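Local coordinates for protein arabinogalactan endo-1,4-beta-galactosidase (Ignisphaera aggregans, PDB 7OSK) that probably hydrolyses internal beta-1,4-galactosidic linkages of galactan and arabinogalactan through this glycoside hydrolase family 53 catalytic domain, which also holds a calcium ion, at residues Y241-D246 against T279-Y284; Y166-Y170 against S218-V223; I82-V88 against L388-R392; V210-K214 against L248-V253; P37-N41 against I324-A328. All coordinates share one frame. Numbering follows the deposited sequence.

Contact 1: residues Y241-D246 against T279-Y284; sequences YINFID and TLVQRY
Two neighbouring outer helices of the TIM barrel meet here at an interface in which Asp246 receives both Arg283 and Tyr284. Residues 241-246 are helical throughout; 279-283 form the last turn of the other helix, and Tyr284 leaves helical geometry (phi/psi -132/143). The short axes approach to 11.5 Å and cross at -39°, with CA atoms nearest at Ile242-Leu280 (8.1 Å) and Ile245-Tyr284 (9.0 Å). So wide a spacing is bridged by long side chains. Arg283 is extended, chi1 to chi3 all t with chi4 at 91°, and its NH2 forms a salt bridge with Asp246 OD2 at 2.9 Å. Arg283 NE donates to Asp246 OD1 at 3.3 Å and to Asp246 OD2 at 3.2 Å. Asp246 (chi1 m) also accepts a very short hydrogen bond, Tyr284 OH to Asp246 OD1, 2.4 Å. Tyr284 takes chi1 m, laying its ring face under Ile245 CG2 in a CH-pi contact, 3.7 Å from that atom to the ring centroid. Ile242 (m, t) covers one face of the guanidinium, its CG2 3.3 Å from Arg283 NE, while its CD1 lies 4.0 Å from Thr279 CG2. Tyr241 CB packs on Leu280 CD1 at 4.3 Å. Beneath, Ile245, Leu280 and Tyr284 rest on Ile258 of strand 257-261, and Tyr241 reaches Ile260 of that strand and Leu233 of strand 228-234.

Contact 2: residues Y166-Y170 against S218-V223; sequences YNWTY and SAVKDV
This is close helix-helix packing between consecutive outer helices of the TIM barrel, 158-178 and 206-223, centred on a small residue. Both segments are helical throughout; their short axes approach to 8.3 Å and cross at -37°, and the CA atoms of Tyr170 and Ala219 lie 4.8 Å apart. Ala219 makes this closeness possible: its CB points toward the other helix, 3.3 Å from Tyr166 O, 3.6 Å from Thr169 CB and 3.6 Å from Tyr166 CD1. The two tyrosines, one turn apart and both with chi1 t, extend along the outer side. Tyr166 OH donates a hydrogen bond to Asp222 OD2 (chi1 m) at 2.8 Å, and Tyr170 CD1 packs on Val223 CG2 at 3.6 Å. Thr169 (m) puts CG2 3.9 Å from Val220 CG2, while its OG1 is hydrogen-bonded to Val165 O and to the hydroxyl of Tyr137. Further along helix 158-178, Leu173 meets both Val220 and Val223, and Val220 also touches Ile227 in the loop leading to strand 228-234.

Contact 3: residues I82-V88 against L388-R392; sequences ILKENGV and LKVFR
Ile82 and Leu83, in helix 79-85, meet Leu388 (chi1 t, chi2 p): Ile82 CG2 lies 4.0 Å from Leu388 CD2, and Leu83 CD2 4.1 Å from Leu388 CD1. From Leu388 the partner segment turns into a weakly bonded helix at about 390-392 (Arg392 N to Lys389 O, 3.0 Å). Glu85 O accepts a weak hydrogen bond from Arg392 NH1 at 3.4 Å. Asn86 (chi1 m), its CA 4.9 Å from Lys389 CA, folds back, ND2 donating to Ile82 O at 2.5 Å. Gly87 (phi/psi 113/-6) completes a Schellman motif, with Val88 N bonded to Leu83 O (3.0 Å). Here the backbones are in direct contact: Gly87 CA is 4.3 Å from Arg392 CA and makes a CA-H...O contact with Phe391 O at 3.4 Å, where a CB would clash. Val88 (t) covers the Phe391 ring face, CG2 4.2 Å from the centroid. The join between the first barrel strand's following helix and the C-terminal segment is thus mostly apolar packing and close backbone contact; its one cross-segment hydrogen bond is weak.

Contact 4: residues V210-K214 against L248-V253; sequences VGLLK and LINSGV
In the TIM barrel, the C-terminal turn of helix 238-250 packs beside the preceding outer helix, 206-223. Residues 210-214 are helical; the helix that holds Leu248 is closed by a Schellman motif at Gly252. Leu248 (t, p) opens the contact, its CD1 3.7 Å from Leu213 CD2. Ser251 turns its CB toward Val210, 3.7 Å from Val210 CG2, while its OG is hydrogen-bonded to Arg247 O and to Trp206 NE1. Gly252 leaves the helix at phi/psi 92/4, with Gly252 N bonded to Ile249 O at 3.1 Å and Val253 N weakly to Leu248 O at 3.3 Å. A CB there would strike the amine of Lys214. Val253 (t) starts the path toward strand 257-261: its CG2 is 3.6 Å from Val210 CG1, its CG1 4.2 Å from Leu213 CD2, and its CA 6.1 Å from Lys214 CA. Lys214 stretches over the turn with chi1 m and chi2 to chi4 t, so that Lys214 NZ donates a hydrogen bond of 2.7 Å to Ser251 O.

Contact 5: residues P37-N41 against I324-A328; sequences PVIIN and IQGQA
The first modelled residues of the chain run in an irregular, largely extended conformation past the opening turn of helix 324-342. Val38, Ile39 and Ile40 have phi/psi of -104/118, -88/139 and -155/136, whereas 324-328 is regular helix, with Ala328 N bonded to Ile324 O at 3.1 Å. The nearest CA atoms belong to Val38 and Gln325, 5.4 Å apart.

The polar part is a two-point bond between one side-chain amide and the backbone of one residue. Gln325 takes chi1 t and chi2 p with chi3 at 76°, which brings its amide alongside Ile39. Ile39 N donates to Gln325 OE1 at 2.7 Å, and Gln325 NE2 donates to Ile39 O at 2.5 Å. Both main-chain polar groups of Ile39 are therefore satisfied by this glutamine, much as they would be by an adjoining strand.

Apolar contacts lie beside this pair. Val38 (chi1 t) places CG1 3.6 Å from Ala328 CB and CG2 4.0 Å from Ile324 CG2, so its two methyl groups meet successive turns of the helix. Beyond the segments, Ile40 reaches Arg332 on the same helix as well as Val390 and Leu393 of helix 390-393.

Altogether this is a surface attachment of an extended N-terminal arm, ahead of the first barrel strand, to the last large outer helix of the TIM barrel.

From the N terminus, the chain opens contact 5 at 37-41 and then contact 3 at 82-88. Contact 2 follows from 166-170, and contact 4 starts at 210-214 before contact 2 closes at 218-223. Contact 1 likewise starts at 241-246, before contact 4 closes at 248-253, and itself closes at 279-284. Contacts 2, 4 and 1 thus form a series through shared helices 206-223 and 238-250, each crossing the next and joining four outer helices around the barrel; all three nest within contacts 3 and 5. Contact 5 closes at 324-328 and contact 3 at 388-392, so these also cross, tying both chain ends together where Val390 packs against Ile40.

Contact 1: residues Y241-D246 against T279-Y284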
# COMPACT_ATOMS: atom_id res chain seq x y z
N TYR A 241 10.23 -15.25 5.17
CA TYR A 241 10.93 -13.97 5.07
C TYR A 241 12.44 -14.19 5.16
O TYR A 241 13.20 -13.60 4.39
CB TYR A 241 10.47 -13.01 6.17
CG TYR A 241 9.21 -12.24 5.84
CD1 TYR A 241 7.98 -12.88 5.75
CD2 TYR A 241 9.24 -10.86 5.66
CE1 TYR A 241 6.82 -12.18 5.46
CE2 TYR A 241 8.09 -10.15 5.37
CZ TYR A 241 6.88 -10.81 5.27
OH TYR A 241 5.73 -10.11 4.98
N ILE A 242 12.85 -15.03 6.10
CA ILE A 242 14.26 -15.36 6.26
C ILE A 242 14.83 -15.92 4.96
O ILE A 242 15.83 -15.41 4.45
CB ILE A 242 14.47 -16.40 7.39
CG1 ILE A 242 14.11 -15.77 8.74
CG2 ILE A 242 15.92 -16.89 7.40
CD1 ILE A 242 14.12 -16.75 9.90
N ASN A 243 14.20 -16.96 4.43
CA ASN A 243 14.68 -17.62 3.23
C ASN A 243 14.70 -16.69 2.02
O ASN A 243 15.63 -16.74 1.21
CB ASN A 243 13.81 -18.84 2.91
CG ASN A 243 13.88 -19.91 3.99
OD1 ASN A 243 14.91 -20.10 4.64
ND2 ASN A 243 12.77 -20.62 4.19
N PHE A 244 13.69 -15.84 1.92
CA PHE A 244 13.54 -14.96 0.77
C PHE A 244 14.50 -13.78 0.82
O PHE A 244 15.14 -13.45 -0.18
CB PHE A 244 12.10 -14.45 0.68
CG PHE A 244 11.81 -13.67 -0.57
CD1 PHE A 244 12.02 -12.30 -0.61
CD2 PHE A 244 11.34 -14.31 -1.71
CE1 PHE A 244 11.76 -11.58 -1.77
CE2 PHE A 244 11.07 -13.60 -2.86
CZ PHE A 244 11.28 -12.23 -2.89
N ILE A 245 14.60 -13.14 1.98
CA ILE A 245 15.42 -11.94 2.12
C ILE A 245 16.92 -12.28 2.13
O ILE A 245 17.72 -11.58 1.51
CB ILE A 245 15.05 -11.16 3.40
CG1 ILE A 245 13.61 -10.67 3.29
CG2 ILE A 245 16.00 -9.98 3.61
CD1 ILE A 245 13.08 -9.99 4.54
N ASP A 246 17.29 -13.35 2.84
CA ASP A 246 18.67 -13.83 2.82
C ASP A 246 19.16 -14.02 1.40
O ASP A 246 20.23 -13.53 1.03
CB ASP A 246 18.79 -15.16 3.58
CG ASP A 246 18.80 -14.98 5.09
OD1 ASP A 246 18.38 -13.90 5.57
OD2 ASP A 246 19.21 -15.92 5.79
N THR A 279 12.07 -10.80 14.51
CA THR A 279 12.94 -11.68 13.73
C THR A 279 13.68 -10.88 12.65
O THR A 279 14.80 -11.23 12.27
CB THR A 279 12.14 -12.82 13.06
OG1 THR A 279 11.36 -13.50 14.05
CG2 THR A 279 13.08 -13.82 12.38
N LEU A 280 13.05 -9.81 12.17
CA LEU A 280 13.65 -8.97 11.15
C LEU A 280 14.65 -7.97 11.72
O LEU A 280 15.66 -7.66 11.09
CB LEU A 280 12.56 -8.21 10.38
CG LEU A 280 12.10 -8.83 9.06
CD1 LEU A 280 11.66 -10.27 9.25
CD2 LEU A 280 10.98 -8.01 8.43
N VAL A 281 14.39 -7.47 12.93
CA VAL A 281 15.26 -6.48 13.54
C VAL A 281 16.56 -7.10 14.04
O VAL A 281 17.57 -6.42 14.17
CB VAL A 281 14.57 -5.75 14.72
CG1 VAL A 281 13.31 -5.05 14.24
CG2 VAL A 281 14.26 -6.71 15.85
N GLN A 282 16.53 -8.40 14.32
CA GLN A 282 17.71 -9.10 14.80
C GLN A 282 18.54 -9.67 13.66
O GLN A 282 19.76 -9.72 13.74
CB GLN A 282 17.33 -10.23 15.77
CG GLN A 282 18.54 -10.92 16.39
CD GLN A 282 18.17 -12.09 17.28
OE1 GLN A 282 17.74 -11.91 18.42
NE2 GLN A 282 18.35 -13.30 16.76
N ARG A 283 17.87 -10.10 12.59
CA ARG A 283 18.56 -10.76 11.48
C ARG A 283 19.02 -9.78 10.41
O ARG A 283 19.96 -10.06 9.67
CB ARG A 283 17.66 -11.82 10.85
CG ARG A 283 18.40 -12.77 9.93
CD ARG A 283 17.49 -13.85 9.39
NE ARG A 283 18.23 -14.90 8.69
CZ ARG A 283 18.69 -16.01 9.27
NH1 ARG A 283 18.50 -16.23 10.56
NH2 ARG A 283 19.35 -16.90 8.54
N TYR A 284 18.35 -8.63 10.34
CA TYR A 284 18.62 -7.63 9.30
C TYR A 284 18.78 -6.23 9.87
O TYR A 284 18.09 -5.85 10.82
CB TYR A 284 17.50 -7.64 8.26
CG TYR A 284 17.18 -9.00 7.71
CD1 TYR A 284 18.10 -9.69 6.93
CD2 TYR A 284 15.95 -9.60 7.94
CE1 TYR A 284 17.82 -10.94 6.42
CE2 TYR A 284 15.65 -10.85 7.44
CZ TYR A 284 16.59 -11.51 6.68
OH TYR A 284 16.30 -12.75 6.16

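Contact 2: residues Y166-Y170 against S218-V223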
# COMPACT_ATOMS: atom_id res chain seq x y z
N TYR A 166 13.93 -0.78 -16.73
CA TYR A 166 14.83 0.33 -16.42
C TYR A 166 14.33 1.62 -17.05
O TYR A 166 14.13 2.62 -16.35
CB TYR A 166 16.25 0.04 -16.91
CG TYR A 166 17.17 1.24 -16.76
CD1 TYR A 166 17.79 1.50 -15.54
CD2 TYR A 166 17.40 2.10 -17.82
CE1 TYR A 166 18.62 2.60 -15.39
CE2 TYR A 166 18.24 3.20 -17.68
CZ TYR A 166 18.84 3.44 -16.46
OH TYR A 166 19.67 4.53 -16.32
N ASN A 167 14.11 1.60 -18.36
CA ASN A 167 13.74 2.79 -19.10
C ASN A 167 12.37 3.33 -18.70
O ASN A 167 12.14 4.54 -18.71
CB ASN A 167 13.75 2.51 -20.60
CG ASN A 167 13.54 3.76 -21.42
OD1 ASN A 167 12.43 4.06 -21.86
ND2 ASN A 167 14.62 4.51 -21.64
N TRP A 168 11.46 2.43 -18.33
CA TRP A 168 10.13 2.84 -17.91
C TRP A 168 10.17 3.45 -16.51
O TRP A 168 9.57 4.49 -16.27
CB TRP A 168 9.15 1.67 -17.94
CG TRP A 168 7.75 2.08 -17.59
CD1 TRP A 168 6.80 2.56 -18.44
CD2 TRP A 168 7.15 2.05 -16.29
NE1 TRP A 168 5.65 2.84 -17.75
CE2 TRP A 168 5.83 2.54 -16.43
CE3 TRP A 168 7.60 1.67 -15.02
CZ2 TRP A 168 4.96 2.64 -15.35
CZ3 TRP A 168 6.73 1.78 -13.95
CH2 TRP A 168 5.42 2.26 -14.12
N THR A 169 10.89 2.79 -15.61
CA THR A 169 11.03 3.28 -14.24
C THR A 169 11.72 4.63 -14.22
O THR A 169 11.33 5.53 -13.47
CB THR A 169 11.83 2.29 -13.36
OG1 THR A 169 11.18 1.01 -13.37
CG2 THR A 169 11.92 2.80 -11.93
N TYR A 170 12.77 4.76 -15.03
CA TYR A 170 13.52 6.01 -15.10
C TYR A 170 12.61 7.14 -15.55
O TYR A 170 12.48 8.15 -14.87
CB TYR A 170 14.71 5.87 -16.05
CG TYR A 170 15.50 7.14 -16.22
CD1 TYR A 170 16.46 7.52 -15.29
CD2 TYR A 170 15.28 7.98 -17.31
CE1 TYR A 170 17.18 8.69 -15.44
CE2 TYR A 170 16.00 9.15 -17.47
CZ TYR A 170 16.95 9.50 -16.54
OH TYR A 170 17.66 10.66 -16.69
N SER A 218 18.29 0.28 -10.25
CA SER A 218 19.27 1.12 -10.93
C SER A 218 18.61 2.36 -11.51
O SER A 218 19.19 3.44 -11.52
CB SER A 218 19.98 0.34 -12.04
OG SER A 218 20.98 -0.51 -11.51
N ALA A 219 17.38 2.19 -11.99
CA ALA A 219 16.64 3.30 -12.57
C ALA A 219 16.30 4.35 -11.51
O ALA A 219 16.48 5.54 -11.74
CB ALA A 219 15.37 2.80 -13.25
N VAL A 220 15.81 3.89 -10.36
CA VAL A 220 15.41 4.79 -9.29
C VAL A 220 16.58 5.66 -8.83
O VAL A 220 16.44 6.88 -8.66
CB VAL A 220 14.88 4.02 -8.06
CG1 VAL A 220 14.47 4.98 -6.95
CG2 VAL A 220 13.71 3.13 -8.46
N LYS A 221 17.73 5.03 -8.63
CA LYS A 221 18.90 5.71 -8.07
C LYS A 221 19.49 6.70 -9.07
O LYS A 221 20.07 7.72 -8.68
CB LYS A 221 19.97 4.69 -7.65
CG LYS A 221 19.44 3.47 -6.89
CD LYS A 221 19.48 3.65 -5.38
CE LYS A 221 20.89 3.44 -4.83
NZ LYS A 221 21.06 2.08 -4.26
N ASP A 222 19.33 6.41 -10.36
CA ASP A 222 19.82 7.29 -11.42
C ASP A 222 19.01 8.59 -11.48
O ASP A 222 19.53 9.63 -11.88
CB ASP A 222 19.78 6.58 -12.78
CG ASP A 222 20.86 5.53 -12.92
OD1 ASP A 222 21.91 5.63 -12.25
OD2 ASP A 222 20.67 4.59 -13.73
N VAL A 223 17.74 8.51 -11.09
CA VAL A 223 16.91 9.70 -10.98
C VAL A 223 17.28 10.45 -9.70
O VAL A 223 17.42 11.67 -9.70
CB VAL A 223 15.40 9.36 -10.97
CG1 VAL A 223 14.56 10.64 -10.95
CG2 VAL A 223 15.04 8.51 -12.18

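Contact 3: residues I82-V88 against L388-R392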
# COMPACT_ATOMS: atom_id res chain seq x y z
N ILE A 82 -8.46 16.48 5.25
CA ILE A 82 -9.11 15.64 6.25
C ILE A 82 -8.11 14.65 6.83
O ILE A 82 -8.09 14.41 8.04
CB ILE A 82 -10.32 14.88 5.67
CG1 ILE A 82 -11.35 15.86 5.11
CG2 ILE A 82 -10.96 13.99 6.74
CD1 ILE A 82 -12.53 15.20 4.41
N LEU A 83 -7.28 14.08 5.97
CA LEU A 83 -6.29 13.11 6.40
C LEU A 83 -5.22 13.76 7.27
O LEU A 83 -4.82 13.21 8.30
CB LEU A 83 -5.64 12.43 5.20
CG LEU A 83 -6.56 11.57 4.33
CD1 LEU A 83 -5.79 10.97 3.16
CD2 LEU A 83 -7.22 10.46 5.14
N LYS A 84 -4.75 14.93 6.85
CA LYS A 84 -3.68 15.61 7.56
C LYS A 84 -4.10 15.99 8.97
O LYS A 84 -3.36 15.76 9.93
CB LYS A 84 -3.23 16.87 6.80
CG LYS A 84 -1.87 17.42 7.23
CD LYS A 84 -0.74 16.40 7.05
CE LYS A 84 0.61 16.97 7.46
NZ LYS A 84 1.68 15.94 7.39
N GLU A 85 -5.30 16.56 9.10
CA GLU A 85 -5.79 17.00 10.40
C GLU A 85 -6.13 15.81 11.30
O GLU A 85 -6.31 15.97 12.51
CB GLU A 85 -7.01 17.92 10.24
CG GLU A 85 -8.36 17.21 10.18
CD GLU A 85 -9.52 18.19 10.12
OE1 GLU A 85 -9.28 19.36 9.74
OE2 GLU A 85 -10.66 17.79 10.45
N ASN A 86 -6.22 14.63 10.70
CA ASN A 86 -6.52 13.41 11.45
C ASN A 86 -5.26 12.67 11.89
O ASN A 86 -5.34 11.68 12.61
CB ASN A 86 -7.41 12.49 10.63
CG ASN A 86 -8.89 12.78 10.81
OD1 ASN A 86 -9.55 12.20 11.67
ND2 ASN A 86 -9.41 13.71 10.01
N GLY A 87 -4.11 13.15 11.43
CA GLY A 87 -2.83 12.62 11.87
C GLY A 87 -2.05 11.89 10.80
O GLY A 87 -0.90 11.49 11.02
N VAL A 88 -2.66 11.70 9.63
CA VAL A 88 -1.98 11.01 8.54
C VAL A 88 -0.90 11.90 7.93
O VAL A 88 -1.17 13.05 7.59
CB VAL A 88 -2.98 10.58 7.44
CG1 VAL A 88 -2.25 9.96 6.25
CG2 VAL A 88 -4.00 9.61 8.00
N LEU A 388 -10.61 7.54 12.35
CA LEU A 388 -9.57 8.14 11.52
C LEU A 388 -8.61 8.95 12.38
O LEU A 388 -7.52 9.30 11.94
CB LEU A 388 -10.20 9.03 10.44
CG LEU A 388 -9.26 9.67 9.41
CD1 LEU A 388 -8.46 8.63 8.65
CD2 LEU A 388 -10.05 10.54 8.46
N LYS A 389 -9.03 9.25 13.61
CA LYS A 389 -8.20 10.00 14.55
C LYS A 389 -7.18 9.10 15.24
O LYS A 389 -6.45 9.55 16.12
CB LYS A 389 -9.08 10.67 15.61
CG LYS A 389 -10.09 11.65 15.05
CD LYS A 389 -10.99 12.18 16.16
CE LYS A 389 -12.01 13.17 15.63
NZ LYS A 389 -12.94 13.63 16.71
N VAL A 390 -7.12 7.84 14.83
CA VAL A 390 -6.20 6.89 15.44
C VAL A 390 -4.75 7.30 15.14
O VAL A 390 -3.85 7.05 15.94
CB VAL A 390 -6.45 5.45 14.94
CG1 VAL A 390 -6.14 5.33 13.45
CG2 VAL A 390 -5.64 4.45 15.75
N PHE A 391 -4.54 7.94 13.99
CA PHE A 391 -3.21 8.37 13.59
C PHE A 391 -2.78 9.66 14.29
O PHE A 391 -1.71 10.21 14.00
CB PHE A 391 -3.15 8.57 12.07
CG PHE A 391 -3.64 7.39 11.29
CD1 PHE A 391 -2.79 6.34 10.98
CD2 PHE A 391 -4.96 7.32 10.85
CE1 PHE A 391 -3.23 5.26 10.26
CE2 PHE A 391 -5.41 6.24 10.13
CZ PHE A 391 -4.54 5.20 9.83
N ARG A 392 -3.62 10.15 15.20
CA ARG A 392 -3.33 11.37 15.96
C ARG A 392 -3.45 11.09 17.46
O ARG A 392 -2.71 11.65 18.27
CB ARG A 392 -4.28 12.50 15.54
CG ARG A 392 -4.00 13.84 16.20
CD ARG A 392 -5.17 14.80 15.97
NE ARG A 392 -6.36 14.38 16.70
CZ ARG A 392 -7.58 14.87 16.50
NH1 ARG A 392 -7.79 15.80 15.58
NH2 ARG A 392 -8.60 14.42 17.22

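Contact 4: residues V210-K214 against L248-V253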
# COMPACT_ATOMS: atom_id res chain seq x y z
N VAL A 210 16.26 -11.47 -10.08
CA VAL A 210 17.16 -10.49 -9.47
C VAL A 210 17.65 -9.46 -10.48
O VAL A 210 17.88 -8.30 -10.15
CB VAL A 210 18.37 -11.18 -8.81
CG1 VAL A 210 19.43 -10.15 -8.39
CG2 VAL A 210 17.93 -11.99 -7.61
N GLY A 211 17.81 -9.89 -11.73
CA GLY A 211 18.22 -9.00 -12.79
C GLY A 211 17.19 -7.91 -13.02
O GLY A 211 17.53 -6.74 -13.16
N LEU A 212 15.92 -8.31 -13.05
CA LEU A 212 14.83 -7.36 -13.24
C LEU A 212 14.64 -6.48 -12.01
O LEU A 212 14.35 -5.29 -12.12
CB LEU A 212 13.52 -8.10 -13.55
CG LEU A 212 13.47 -8.82 -14.90
CD1 LEU A 212 12.21 -9.66 -15.02
CD2 LEU A 212 13.55 -7.81 -16.04
N LEU A 213 14.82 -7.07 -10.83
CA LEU A 213 14.68 -6.33 -9.59
C LEU A 213 15.78 -5.27 -9.49
O LEU A 213 15.52 -4.12 -9.15
CB LEU A 213 14.74 -7.28 -8.39
CG LEU A 213 13.83 -6.97 -7.19
CD1 LEU A 213 12.37 -6.87 -7.60
CD2 LEU A 213 14.00 -8.06 -6.14
N LYS A 214 17.01 -5.67 -9.82
CA LYS A 214 18.14 -4.75 -9.83
C LYS A 214 17.98 -3.65 -10.88
O LYS A 214 18.33 -2.50 -10.64
CB LYS A 214 19.44 -5.51 -10.08
CG LYS A 214 19.98 -6.26 -8.87
CD LYS A 214 21.29 -6.95 -9.20
CE LYS A 214 21.90 -7.61 -7.98
NZ LYS A 214 23.15 -8.34 -8.30
N LEU A 248 17.94 -12.74 -1.21
CA LEU A 248 17.87 -11.46 -1.90
C LEU A 248 19.10 -10.61 -1.59
O LEU A 248 19.74 -10.07 -2.50
CB LEU A 248 16.59 -10.72 -1.51
CG LEU A 248 16.03 -9.73 -2.54
CD1 LEU A 248 15.55 -10.45 -3.79
CD2 LEU A 248 14.90 -8.91 -1.92
N ILE A 249 19.41 -10.48 -0.31
CA ILE A 249 20.58 -9.73 0.13
C ILE A 249 21.86 -10.33 -0.46
O ILE A 249 22.73 -9.61 -0.94
CB ILE A 249 20.67 -9.69 1.67
CG1 ILE A 249 19.54 -8.83 2.24
CG2 ILE A 249 22.04 -9.17 2.14
CD1 ILE A 249 19.51 -8.71 3.75
N ASN A 250 21.96 -11.65 -0.42
CA ASN A 250 23.12 -12.35 -0.96
C ASN A 250 23.25 -12.18 -2.48
O ASN A 250 24.34 -12.33 -3.03
CB ASN A 250 23.06 -13.84 -0.62
CG ASN A 250 23.34 -14.11 0.85
OD1 ASN A 250 24.03 -13.34 1.52
ND2 ASN A 250 22.80 -15.21 1.36
N SER A 251 22.14 -11.87 -3.15
CA SER A 251 22.14 -11.72 -4.60
C SER A 251 22.60 -10.33 -5.05
O SER A 251 22.70 -10.06 -6.24
CB SER A 251 20.74 -12.00 -5.16
OG SER A 251 20.37 -13.35 -4.97
N GLY A 252 22.87 -9.46 -4.08
CA GLY A 252 23.36 -8.13 -4.38
C GLY A 252 22.26 -7.10 -4.51
O GLY A 252 22.52 -5.94 -4.84
N VAL A 253 21.02 -7.52 -4.25
CA VAL A 253 19.89 -6.60 -4.30
C VAL A 253 19.96 -5.62 -3.14
O VAL A 253 19.80 -6.01 -1.98
CB VAL A 253 18.54 -7.35 -4.28
CG1 VAL A 253 17.37 -6.37 -4.26
CG2 VAL A 253 18.43 -8.28 -5.47

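Contact 5: residues P37-N41 against I324-A328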
# COMPACT_ATOMS: atom_id res chain seq x y z
N PRO A 37 -16.99 8.55 19.21
CA PRO A 37 -17.02 7.84 20.50
C PRO A 37 -15.99 6.70 20.55
O PRO A 37 -16.29 5.59 21.00
CB PRO A 37 -18.46 7.31 20.56
CG PRO A 37 -18.87 7.16 19.13
CD PRO A 37 -18.19 8.28 18.40
N VAL A 38 -14.77 7.00 20.11
CA VAL A 38 -13.71 6.00 20.03
C VAL A 38 -12.68 6.18 21.15
O VAL A 38 -12.01 7.20 21.23
CB VAL A 38 -12.98 6.07 18.68
CG1 VAL A 38 -11.77 5.14 18.66
CG2 VAL A 38 -13.95 5.72 17.55
N ILE A 39 -12.57 5.16 22.00
CA ILE A 39 -11.58 5.14 23.07
C ILE A 39 -10.28 4.55 22.52
O ILE A 39 -10.30 3.58 21.77
CB ILE A 39 -12.06 4.33 24.29
CG1 ILE A 39 -13.24 5.04 24.97
CG2 ILE A 39 -10.93 4.14 25.30
CD1 ILE A 39 -14.59 4.69 24.39
N ILE A 40 -9.16 5.14 22.91
CA ILE A 40 -7.86 4.72 22.41
C ILE A 40 -6.75 5.06 23.39
O ILE A 40 -6.72 6.16 23.95
CB ILE A 40 -7.56 5.36 21.04
CG1 ILE A 40 -6.09 5.15 20.65
CG2 ILE A 40 -7.90 6.85 21.06
CD1 ILE A 40 -5.75 5.62 19.26
N ASN A 41 -5.84 4.12 23.60
CA ASN A 41 -4.68 4.35 24.45
C ASN A 41 -3.53 4.98 23.65
O ASN A 41 -3.31 4.62 22.50
CB ASN A 41 -4.21 3.04 25.08
CG ASN A 41 -4.69 2.88 26.50
OD1 ASN A 41 -3.92 3.07 27.45
ND2 ASN A 41 -5.96 2.53 26.67
N ILE A 324 -16.35 0.40 14.56
CA ILE A 324 -15.46 1.54 14.38
C ILE A 324 -14.41 1.54 15.49
O ILE A 324 -13.25 1.85 15.24
CB ILE A 324 -16.24 2.87 14.38
CG1 ILE A 324 -17.33 2.84 13.31
CG2 ILE A 324 -15.28 4.04 14.16
CD1 ILE A 324 -18.14 4.12 13.17
N GLN A 325 -14.83 1.18 16.70
CA GLN A 325 -13.91 1.03 17.82
C GLN A 325 -12.95 -0.14 17.58
O GLN A 325 -11.76 -0.04 17.84
CB GLN A 325 -14.68 0.81 19.12
CG GLN A 325 -13.79 0.66 20.36
CD GLN A 325 -13.10 1.95 20.74
OE1 GLN A 325 -13.72 2.85 21.31
NE2 GLN A 325 -11.81 2.04 20.43
N GLY A 326 -13.50 -1.25 17.09
CA GLY A 326 -12.72 -2.44 16.84
C GLY A 326 -11.67 -2.22 15.77
O GLY A 326 -10.59 -2.80 15.81
N GLN A 327 -12.01 -1.37 14.80
CA GLN A 327 -11.08 -1.00 13.74
C GLN A 327 -9.94 -0.17 14.32
O GLN A 327 -8.77 -0.42 14.06
CB GLN A 327 -11.80 -0.21 12.64
CG GLN A 327 -10.89 0.25 11.50
CD GLN A 327 -11.60 1.17 10.52
OE1 GLN A 327 -12.25 2.14 10.92
NE2 GLN A 327 -11.46 0.88 9.23
N ALA A 328 -10.30 0.83 15.13
CA ALA A 328 -9.33 1.73 15.72
C ALA A 328 -8.42 1.00 16.69
O ALA A 328 -7.22 1.25 16.74
CB ALA A 328 -10.04 2.88 16.41